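Putative uronate isomerase (Thermotoga maritima, PDB 4NAR) has no firmly established activity but may act as a racemase that interconverts the D and L forms of lactate. Local coordinates at residues Val42-Leu47 with Val231-Leu236; Phe146-Thr151 with Leu221-Glu226. All coordinates share one frame; numbering follows the deposited sequence.

The four segments follow one another as 42-47, 146-151, 221-226 and 231-236, so both pieces of contact 2 lie between those of contact 1 in the sequence. Both contacts reach one mixed sheet, and their centres are about 7 Å apart. Strands 217-227 and 231-240 form an antiparallel pair joined by a short turn. On its other edge, strand 217-227 runs parallel to strand 144-150, the pairing of contact 2. Contact 1 lays the loop leading into helix 45-58, and its first turn, against strand 231-240. Asp43 and Phe44 also touch Met223, which joins the two contacts on one face, while a salt bridge from Arg234 to Glu226 ties the hairpin strands together.

Contact 1. Residues Val42-Leu47 with Val231-Leu236; sequences VDFTHL and VIPRAL
Asp43 OD1 is gripped twice by the same residue: Thr45 OG1 lies 2.5 Å from Asp43 OD1, and Thr45 N lies 2.9 Å from Asp43 OD1. Both donors reach the oxygen from the same face of the carboxylate, and the bond from the backbone N closes an Asx turn. Asp43 OD2 has its own partner in Thr37 OG1, so the carboxylate is held at both oxygens just ahead of the helix. This fixes the loop where the backbone of Asp43 rests against Val231 CG1, and where Phe44, the N-cap residue, turns its side chain toward the strand.

The Phe44 ring carries the contact. Its CG sits between the backbone N and the carbonyl carbon (chi1 58°), and the ring lies flat against Pro233. Pro233 CB stands 3.6 Å from the ring centroid, a CH-pi contact over the face that suits the rigid, slightly polarised C-H groups of a proline. At the rim, Phe44 CZ comes 3.6 Å from Ala235 O, in the plane of the ring. An alanine in place of Phe44 would probably leave Pro233 CB without its aromatic face and open a gap beside Leu236. At the start of strand 231-240, Val42 CG1 meets Val231 CG2 at 3.7 Å, a branched pair well shaped for close apolar contact.

Strand 231-240 carries a classic beta bulge, where Arg234 and Ala235 together face Val224 of strand 217-227. Helix 12-24 adds Ile15 against Phe44 and Glu12 against Leu47, while helix 78-85 brings Lys84 up to Asp43 and Thr45.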
ATOM      1  N   VAL A  42      -0.248   0.081  10.135  1.00 25.53           N
ATOM      2  CA  VAL A  42      -0.716  -0.038  11.513  1.00 25.52           C
ATOM      3  C   VAL A  42      -1.984  -0.900  11.526  1.00 27.67           C
ATOM      4  O   VAL A  42      -3.054  -0.473  11.061  1.00 27.53           O
ATOM      5  CB  VAL A  42      -0.951   1.356  12.159  1.00 33.53           C
ATOM      6  CG1 VAL A  42      -1.143   1.238  13.682  1.00 26.34           C
ATOM      7  CG2 VAL A  42       0.235   2.273  11.847  1.00 31.75           C
ATOM      8  N   ASP A  43      -1.852  -2.120  12.047  1.00 25.38           N
ATOM      9  CA  ASP A  43      -2.923  -3.107  12.010  1.00 18.90           C
ATOM     10  C   ASP A  43      -2.796  -4.038  13.210  1.00 20.44           C
ATOM     11  O   ASP A  43      -2.017  -3.755  14.129  1.00 21.95           O
ATOM     12  CB  ASP A  43      -2.890  -3.894  10.684  1.00 12.72           C
ATOM     13  CG  ASP A  43      -1.526  -4.582  10.413  1.00 27.65           C
ATOM     14  OD1 ASP A  43      -0.881  -5.140  11.348  1.00 19.76           O
ATOM     15  OD2 ASP A  43      -1.104  -4.584   9.227  1.00 26.14           O
ATOM     16  N   PHE A  44      -3.521  -5.157  13.204  1.00 20.88           N
ATOM     17  CA  PHE A  44      -3.430  -6.086  14.333  1.00 26.25           C
ATOM     18  C   PHE A  44      -2.683  -7.405  14.025  1.00 24.75           C
ATOM     19  O   PHE A  44      -2.958  -8.458  14.640  1.00 26.71           O
ATOM     20  CB  PHE A  44      -4.803  -6.321  15.000  1.00 20.90           C
ATOM     21  CG  PHE A  44      -5.866  -6.857  14.068  1.00 23.75           C
ATOM     22  CD1 PHE A  44      -6.176  -8.215  14.038  1.00 23.10           C
ATOM     23  CD2 PHE A  44      -6.566  -6.006  13.231  1.00 23.23           C
ATOM     24  CE1 PHE A  44      -7.171  -8.698  13.179  1.00 22.89           C
ATOM     25  CE2 PHE A  44      -7.554  -6.484  12.374  1.00 17.88           C
ATOM     26  CZ  PHE A  44      -7.858  -7.826  12.351  1.00 16.56           C
ATOM     27  N   THR A  45      -1.723  -7.325  13.100  1.00 19.81           N
ATOM     28  CA  THR A  45      -0.869  -8.467  12.777  1.00 21.43           C
ATOM     29  C   THR A  45      -0.370  -9.197  14.023  1.00 20.42           C
ATOM     30  O   THR A  45      -0.436 -10.432  14.100  1.00 22.89           O
ATOM     31  CB  THR A  45       0.373  -8.056  11.969  1.00 19.08           C
ATOM     32  OG1 THR A  45      -0.025  -7.442  10.732  1.00 20.28           O
ATOM     33  CG2 THR A  45       1.256  -9.274  11.711  1.00 13.88           C
ATOM     34  N   HIS A  46       0.112  -8.424  14.992  1.00 18.81           N
ATOM     35  CA  HIS A  46       0.698  -8.979  16.211  1.00 21.37           C
ATOM     36  C   HIS A  46      -0.225  -9.969  16.936  1.00 30.31           C
ATOM     37  O   HIS A  46       0.254 -10.968  17.475  1.00 34.43           O
ATOM     38  CB  HIS A  46       1.184  -7.862  17.150  1.00 22.03           C
ATOM     39  CG  HIS A  46       0.086  -7.023  17.744  1.00 26.79           C
ATOM     40  ND1 HIS A  46      -0.194  -7.019  19.091  1.00 28.41           N
ATOM     41  CD2 HIS A  46      -0.772  -6.142  17.168  1.00 26.05           C
ATOM     42  CE1 HIS A  46      -1.193  -6.176  19.328  1.00 27.24           C
ATOM     43  NE2 HIS A  46      -1.558  -5.635  18.184  1.00 28.37           N
ATOM     44  N   LEU A  47      -1.537  -9.706  16.919  1.00 28.99           N
ATOM     45  CA  LEU A  47      -2.511 -10.631  17.490  1.00 29.75           C
ATOM     46  C   LEU A  47      -2.632 -11.897  16.645  1.00 29.09           C
ATOM     47  O   LEU A  47      -2.899 -12.978  17.167  1.00 28.93           O
ATOM     48  CB  LEU A  47      -3.899  -9.978  17.622  1.00 27.93           C
ATOM     49  CG  LEU A  47      -4.159  -8.812  18.594  1.00 30.21           C
ATOM     50  CD1 LEU A  47      -5.602  -8.314  18.446  1.00 22.79           C
ATOM     51  CD2 LEU A  47      -3.880  -9.188  20.047  1.00 26.64           C
ATOM     52  N   VAL A 231      -5.926   0.837  17.056  1.00 32.01           N
ATOM     53  CA  VAL A 231      -6.489  -0.026  16.029  1.00 28.11           C
ATOM     54  C   VAL A 231      -7.620  -0.857  16.635  1.00 28.14           C
ATOM     55  O   VAL A 231      -7.421  -1.568  17.623  1.00 29.67           O
ATOM     56  CB  VAL A 231      -5.398  -0.946  15.402  1.00 21.88           C
ATOM     57  CG1 VAL A 231      -6.022  -2.106  14.616  1.00 15.06           C
ATOM     58  CG2 VAL A 231      -4.451  -0.131  14.526  1.00 18.98           C
ATOM     59  N   ILE A 232      -8.806  -0.752  16.042  1.00 30.30           N
ATOM     60  CA  ILE A 232      -9.954  -1.562  16.438  1.00 25.38           C
ATOM     61  C   ILE A 232     -10.145  -2.646  15.393  1.00 24.11           C
ATOM     62  O   ILE A 232     -10.629  -2.366  14.288  1.00 25.29           O
ATOM     63  CB  ILE A 232     -11.259  -0.714  16.504  1.00 25.87           C
ATOM     64  CG1 ILE A 232     -11.036   0.542  17.344  1.00 28.28           C
ATOM     65  CG2 ILE A 232     -12.423  -1.528  17.078  1.00 23.32           C
ATOM     66  CD1 ILE A 232     -11.163   1.815  16.554  1.00 32.09           C
ATOM     67  N   PRO A 233      -9.741  -3.885  15.720  1.00 23.82           N
ATOM     68  CA  PRO A 233      -9.963  -4.996  14.782  1.00 19.15           C
ATOM     69  C   PRO A 233     -11.464  -5.170  14.537  1.00 23.05           C
ATOM     70  O   PRO A 233     -12.259  -5.023  15.473  1.00 27.85           O
ATOM     71  CB  PRO A 233      -9.411  -6.215  15.532  1.00 16.67           C
ATOM     72  CG  PRO A 233      -8.430  -5.656  16.517  1.00 18.86           C
ATOM     73  CD  PRO A 233      -8.980  -4.293  16.915  1.00 19.81           C
ATOM     74  N   ARG A 234     -11.852  -5.480  13.305  1.00 22.81           N
ATOM     75  CA  ARG A 234     -13.266  -5.592  12.972  1.00 21.06           C
ATOM     76  C   ARG A 234     -13.600  -6.892  12.235  1.00 26.17           C
ATOM     77  O   ARG A 234     -14.743  -7.363  12.277  1.00 26.82           O
ATOM     78  CB  ARG A 234     -13.679  -4.386  12.134  1.00 16.86           C
ATOM     79  CG  ARG A 234     -13.593  -3.055  12.903  1.00 23.62           C
ATOM     80  CD  ARG A 234     -14.614  -2.988  14.082  1.00 28.38           C
ATOM     81  NE  ARG A 234     -15.926  -3.467  13.644  1.00 28.99           N
ATOM     82  CZ  ARG A 234     -16.847  -2.695  13.071  1.00 30.74           C
ATOM     83  NH1 ARG A 234     -16.610  -1.398  12.904  1.00 25.10           N
ATOM     84  NH2 ARG A 234     -18.008  -3.211  12.669  1.00 29.32           N
ATOM     85  N   ALA A 235     -12.607  -7.463  11.549  1.00 27.45           N
ATOM     86  CA  ALA A 235     -12.802  -8.729  10.838  1.00 22.63           C
ATOM     87  C   ALA A 235     -11.486  -9.367  10.432  1.00 21.28           C
ATOM     88  O   ALA A 235     -10.515  -8.673  10.120  1.00 18.55           O
ATOM     89  CB  ALA A 235     -13.675  -8.537   9.598  1.00 16.16           C
ATOM     90  N   LEU A 236     -11.482 -10.696  10.426  1.00 22.95           N
ATOM     91  CA  LEU A 236     -10.363 -11.483   9.934  1.00 22.79           C
ATOM     92  C   LEU A 236     -10.952 -12.546   9.008  1.00 23.00           C
ATOM     93  O   LEU A 236     -11.574 -13.511   9.474  1.00 24.43           O
ATOM     94  CB  LEU A 236      -9.624 -12.148  11.104  1.00 25.73           C
ATOM     95  CG  LEU A 236      -8.096 -12.314  11.024  1.00 34.18           C
ATOM     96  CD1 LEU A 236      -7.640 -13.630  11.680  1.00 31.01           C
ATOM     97  CD2 LEU A 236      -7.552 -12.201   9.596  1.00 32.36           C
TER

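Contact 2. Residues Phe146-Thr151 with Leu221-Glu226; sequences FFINGT and LNMVYE. With ACT (acetate ion), chain E.
Two neighbouring parallel strands of the mixed sheet in the alpha/beta fold, 144-150 and 217-227, meet here, with Ile148, Asn149 and Gly150 beside Leu221, Asn222 and Met223. Alternate residues of the first segment exchange backbone bonds with Leu221 and Met223, as parallel pairing requires; the straightest, Met223 N to Asn149 O, is 2.8 Å long with an angle of 175° at the hydrogen.

One face is apolar and packs on helix 45-58. There Ile148 CG2 touches CE of Met223, a selenomethionine, at 3.9 Å; the bend at its chi3 (-59°) turns this methyl back toward the first strand. Glycine suits position 150, because a CB on Gly150 would come about 3.4 Å from Tyr225 OH and be tight against the methyl of Met223 as well.

The face toward helix 241-259 buries polar groups, several of which find their partners outside the two strands. Thr151 OG1 lies 2.7 Å from Asn222 OD1, but its single proton could serve Ser160 O instead. The amides of Asn149 and Asn222 are turned 65° apart and do not bond to each other; Asn149 OD1 accepts from Gly162 N and its ND2 bonds to Thr220 OG1.

Gly150 N donates to acetate OXT at 3.2 Å. Arg41 and Gly161 also hold this ion, which is probably from the crystallisation liquor, so the spot can accept a small carboxylate.

Further along the strands, a water bridges the segments, 2.7 Å from Thr151 O and 2.9 Å from Tyr225 N, lying over the centre of the Tyr225 ring.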
ATOM      1  N   PHE A 146       1.310 -18.489   5.093  1.00 19.60           N
ATOM      2  CA  PHE A 146       0.226 -17.689   5.633  1.00 15.65           C
ATOM      3  C   PHE A 146       0.472 -16.252   5.264  1.00 15.50           C
ATOM      4  O   PHE A 146       1.501 -15.683   5.610  1.00 22.72           O
ATOM      5  CB  PHE A 146       0.204 -17.827   7.149  1.00 19.31           C
ATOM      6  CG  PHE A 146       0.130 -19.253   7.614  1.00 19.69           C
ATOM      7  CD1 PHE A 146       1.279 -19.933   7.983  1.00 21.67           C
ATOM      8  CD2 PHE A 146      -1.095 -19.922   7.666  1.00 19.72           C
ATOM      9  CE1 PHE A 146       1.215 -21.260   8.412  1.00 25.96           C
ATOM     10  CE2 PHE A 146      -1.166 -21.241   8.086  1.00 18.07           C
ATOM     11  CZ  PHE A 146      -0.008 -21.911   8.464  1.00 20.47           C
ATOM     12  N   PHE A 147      -0.458 -15.663   4.539  1.00 17.81           N
ATOM     13  CA  PHE A 147      -0.321 -14.272   4.164  1.00 19.15           C
ATOM     14  C   PHE A 147      -1.284 -13.454   5.038  1.00 18.55           C
ATOM     15  O   PHE A 147      -2.506 -13.517   4.849  1.00 22.67           O
ATOM     16  CB  PHE A 147      -0.693 -14.075   2.694  1.00 11.47           C
ATOM     17  CG  PHE A 147       0.168 -14.845   1.716  1.00 19.45           C
ATOM     18  CD1 PHE A 147       1.194 -14.207   1.016  1.00 16.24           C
ATOM     19  CD2 PHE A 147      -0.077 -16.204   1.456  1.00 20.80           C
ATOM     20  CE1 PHE A 147       1.980 -14.913   0.081  1.00 16.84           C
ATOM     21  CE2 PHE A 147       0.697 -16.913   0.533  1.00 13.39           C
ATOM     22  CZ  PHE A 147       1.720 -16.267  -0.161  1.00 16.15           C
ATOM     23  N   ILE A 148      -0.746 -12.700   5.993  1.00 17.45           N
ATOM     24  CA  ILE A 148      -1.575 -11.828   6.818  1.00 17.00           C
ATOM     25  C   ILE A 148      -1.614 -10.461   6.135  1.00 18.13           C
ATOM     26  O   ILE A 148      -0.648  -9.680   6.182  1.00 16.35           O
ATOM     27  CB  ILE A 148      -1.017 -11.691   8.254  1.00 17.00           C
ATOM     28  CG1 ILE A 148      -0.735 -13.078   8.848  1.00 21.08           C
ATOM     29  CG2 ILE A 148      -1.985 -10.901   9.130  1.00 24.00           C
ATOM     30  CD1 ILE A 148      -0.015 -13.045  10.193  1.00 22.19           C
ATOM     31  N   ASN A 149      -2.724 -10.169   5.471  1.00 18.89           N
ATOM     32  CA  ASN A 149      -2.832  -8.922   4.720  1.00 17.36           C
ATOM     33  C   ASN A 149      -3.946  -8.047   5.306  1.00 12.62           C
ATOM     34  O   ASN A 149      -4.695  -8.494   6.172  1.00 17.76           O
ATOM     35  CB  ASN A 149      -3.081  -9.242   3.241  1.00 17.28           C
ATOM     36  CG  ASN A 149      -4.260 -10.206   3.041  1.00 19.57           C
ATOM     37  OD1 ASN A 149      -5.372  -9.772   2.728  1.00 21.28           O
ATOM     38  ND2 ASN A 149      -4.013 -11.520   3.210  1.00 16.38           N
ATOM     39  N   GLY A 150      -4.066  -6.811   4.843  1.00 20.52           N
ATOM     40  CA  GLY A 150      -5.068  -5.912   5.386  1.00 22.42           C
ATOM     41  C   GLY A 150      -5.726  -5.068   4.311  1.00 24.98           C
ATOM     42  O   GLY A 150      -5.057  -4.630   3.343  1.00 17.22           O
ATOM     43  N   THR A 151      -7.026  -4.815   4.490  1.00 24.47           N
ATOM     44  CA  THR A 151      -7.821  -4.172   3.440  1.00 26.55           C
ATOM     45  C   THR A 151      -8.329  -2.785   3.828  1.00 25.42           C
ATOM     46  O   THR A 151      -8.998  -2.607   4.860  1.00 18.40           O
ATOM     47  CB  THR A 151      -9.004  -5.061   2.975  1.00 24.54           C
ATOM     48  OG1 THR A 151      -8.500  -6.263   2.369  1.00 26.12           O
ATOM     49  CG2 THR A 151      -9.888  -4.317   1.982  1.00 12.57           C
ATOM     50  N   LEU A 221      -5.167 -14.429   5.325  1.00 16.46           N
ATOM     51  CA  LEU A 221      -5.753 -13.985   6.575  1.00 16.43           C
ATOM     52  C   LEU A 221      -5.941 -12.477   6.386  1.00 17.43           C
ATOM     53  O   LEU A 221      -5.028 -11.682   6.638  1.00 18.49           O
ATOM     54  CB  LEU A 221      -4.829 -14.341   7.750  1.00 25.23           C
ATOM     55  CG  LEU A 221      -4.525 -15.846   7.876  1.00 20.93           C
ATOM     56  CD1 LEU A 221      -3.331 -16.277   7.035  1.00 26.21           C
ATOM     57  CD2 LEU A 221      -4.322 -16.277   9.326  1.00 17.28           C
ATOM     58  N   ASN A 222      -7.118 -12.112   5.875  1.00 16.33           N
ATOM     59  CA  ASN A 222      -7.404 -10.766   5.390  1.00 14.61           C
ATOM     60  C   ASN A 222      -8.079  -9.935   6.498  1.00 16.97           C
ATOM     61  O   ASN A 222      -9.244 -10.158   6.855  1.00 13.75           O
ATOM     62  CB  ASN A 222      -8.289 -10.860   4.138  1.00 14.39           C
ATOM     63  CG  ASN A 222      -8.312  -9.564   3.319  1.00 24.30           C
ATOM     64  OD1 ASN A 222      -8.081  -8.464   3.848  1.00 27.91           O
ATOM     65  ND2 ASN A 222      -8.584  -9.694   2.013  1.00 12.38           N
HETATM   66  N   MSE A 223      -7.327  -8.989   7.046  1.00 17.64           N
HETATM   67  CA  MSE A 223      -7.790  -8.172   8.159  1.00 19.63           C
HETATM   68  C   MSE A 223      -8.582  -6.957   7.694  1.00 20.52           C
HETATM   69  O   MSE A 223      -8.304  -6.378   6.636  1.00 19.26           O
HETATM   70  CB  MSE A 223      -6.591  -7.662   8.953  1.00 13.07           C
HETATM   71  CG  MSE A 223      -5.790  -8.733   9.689  1.00 13.22           C
HETATM   72 SE   MSE A 223      -4.181  -7.933  10.460  0.60 21.80          SE
HETATM   73  CE  MSE A 223      -3.326  -7.248   8.855  1.00 12.29           C
ATOM     74  N   VAL A 224      -9.558  -6.555   8.503  1.00 13.82           N
ATOM     75  CA  VAL A 224     -10.196  -5.250   8.349  1.00 16.58           C
ATOM     76  C   VAL A 224     -10.282  -4.605   9.741  1.00 19.97           C
ATOM     77  O   VAL A 224     -10.573  -5.287  10.740  1.00 24.96           O
ATOM     78  CB  VAL A 224     -11.595  -5.357   7.688  1.00 14.36           C
ATOM     79  CG1 VAL A 224     -12.146  -3.977   7.368  1.00 17.55           C
ATOM     80  CG2 VAL A 224     -11.529  -6.189   6.419  1.00 17.31           C
ATOM     81  N   TYR A 225     -10.023  -3.302   9.820  1.00 20.40           N
ATOM     82  CA  TYR A 225      -9.971  -2.630  11.109  1.00 20.53           C
ATOM     83  C   TYR A 225     -10.267  -1.140  10.976  1.00 26.26           C
ATOM     84  O   TYR A 225     -10.211  -0.559   9.885  1.00 20.09           O
ATOM     85  CB  TYR A 225      -8.590  -2.800  11.745  1.00 16.98           C
ATOM     86  CG  TYR A 225      -7.498  -2.542  10.738  1.00 22.57           C
ATOM     87  CD1 TYR A 225      -7.002  -3.580   9.960  1.00 24.14           C
ATOM     88  CD2 TYR A 225      -6.980  -1.258  10.535  1.00 21.73           C
ATOM     89  CE1 TYR A 225      -6.016  -3.356   9.004  1.00 28.23           C
ATOM     90  CE2 TYR A 225      -5.982  -1.024   9.581  1.00 13.77           C
ATOM     91  CZ  TYR A 225      -5.511  -2.079   8.817  1.00 27.70           C
ATOM     92  OH  TYR A 225      -4.527  -1.887   7.866  1.00 27.17           O
ATOM     93  N   GLU A 226     -10.576  -0.529  12.115  1.00 26.00           N
ATOM     94  CA  GLU A 226     -10.652   0.920  12.206  1.00 30.59           C
ATOM     95  C   GLU A 226      -9.433   1.439  12.946  1.00 23.69           C
ATOM     96  O   GLU A 226      -8.815   0.713  13.736  1.00 24.00           O
ATOM     97  CB  GLU A 226     -11.910   1.349  12.949  1.00 30.84           C
ATOM     98  CG  GLU A 226     -13.176   1.098  12.180  1.00 35.84           C
ATOM     99  CD  GLU A 226     -14.353   0.868  13.102  1.00 48.48           C
ATOM    100  OE1 GLU A 226     -14.140   0.804  14.340  1.00 55.87           O
ATOM    101  OE2 GLU A 226     -15.486   0.748  12.587  1.00 54.99           O
TER
HETATM  102  C   ACT E 504      -1.287  -5.504   1.743  1.00 20.89           C
HETATM  103  O   ACT E 504      -1.945  -4.847   0.917  1.00 31.92           O
HETATM  104  OXT ACT E 504      -1.977  -6.141   2.558  1.00 16.88           O
HETATM  105  CH3 ACT E 504       0.219  -5.505   1.736  1.00 37.02           C
HETATM  106  O   HOH W   1      -8.656  -2.313   7.515  1.00 16.61           O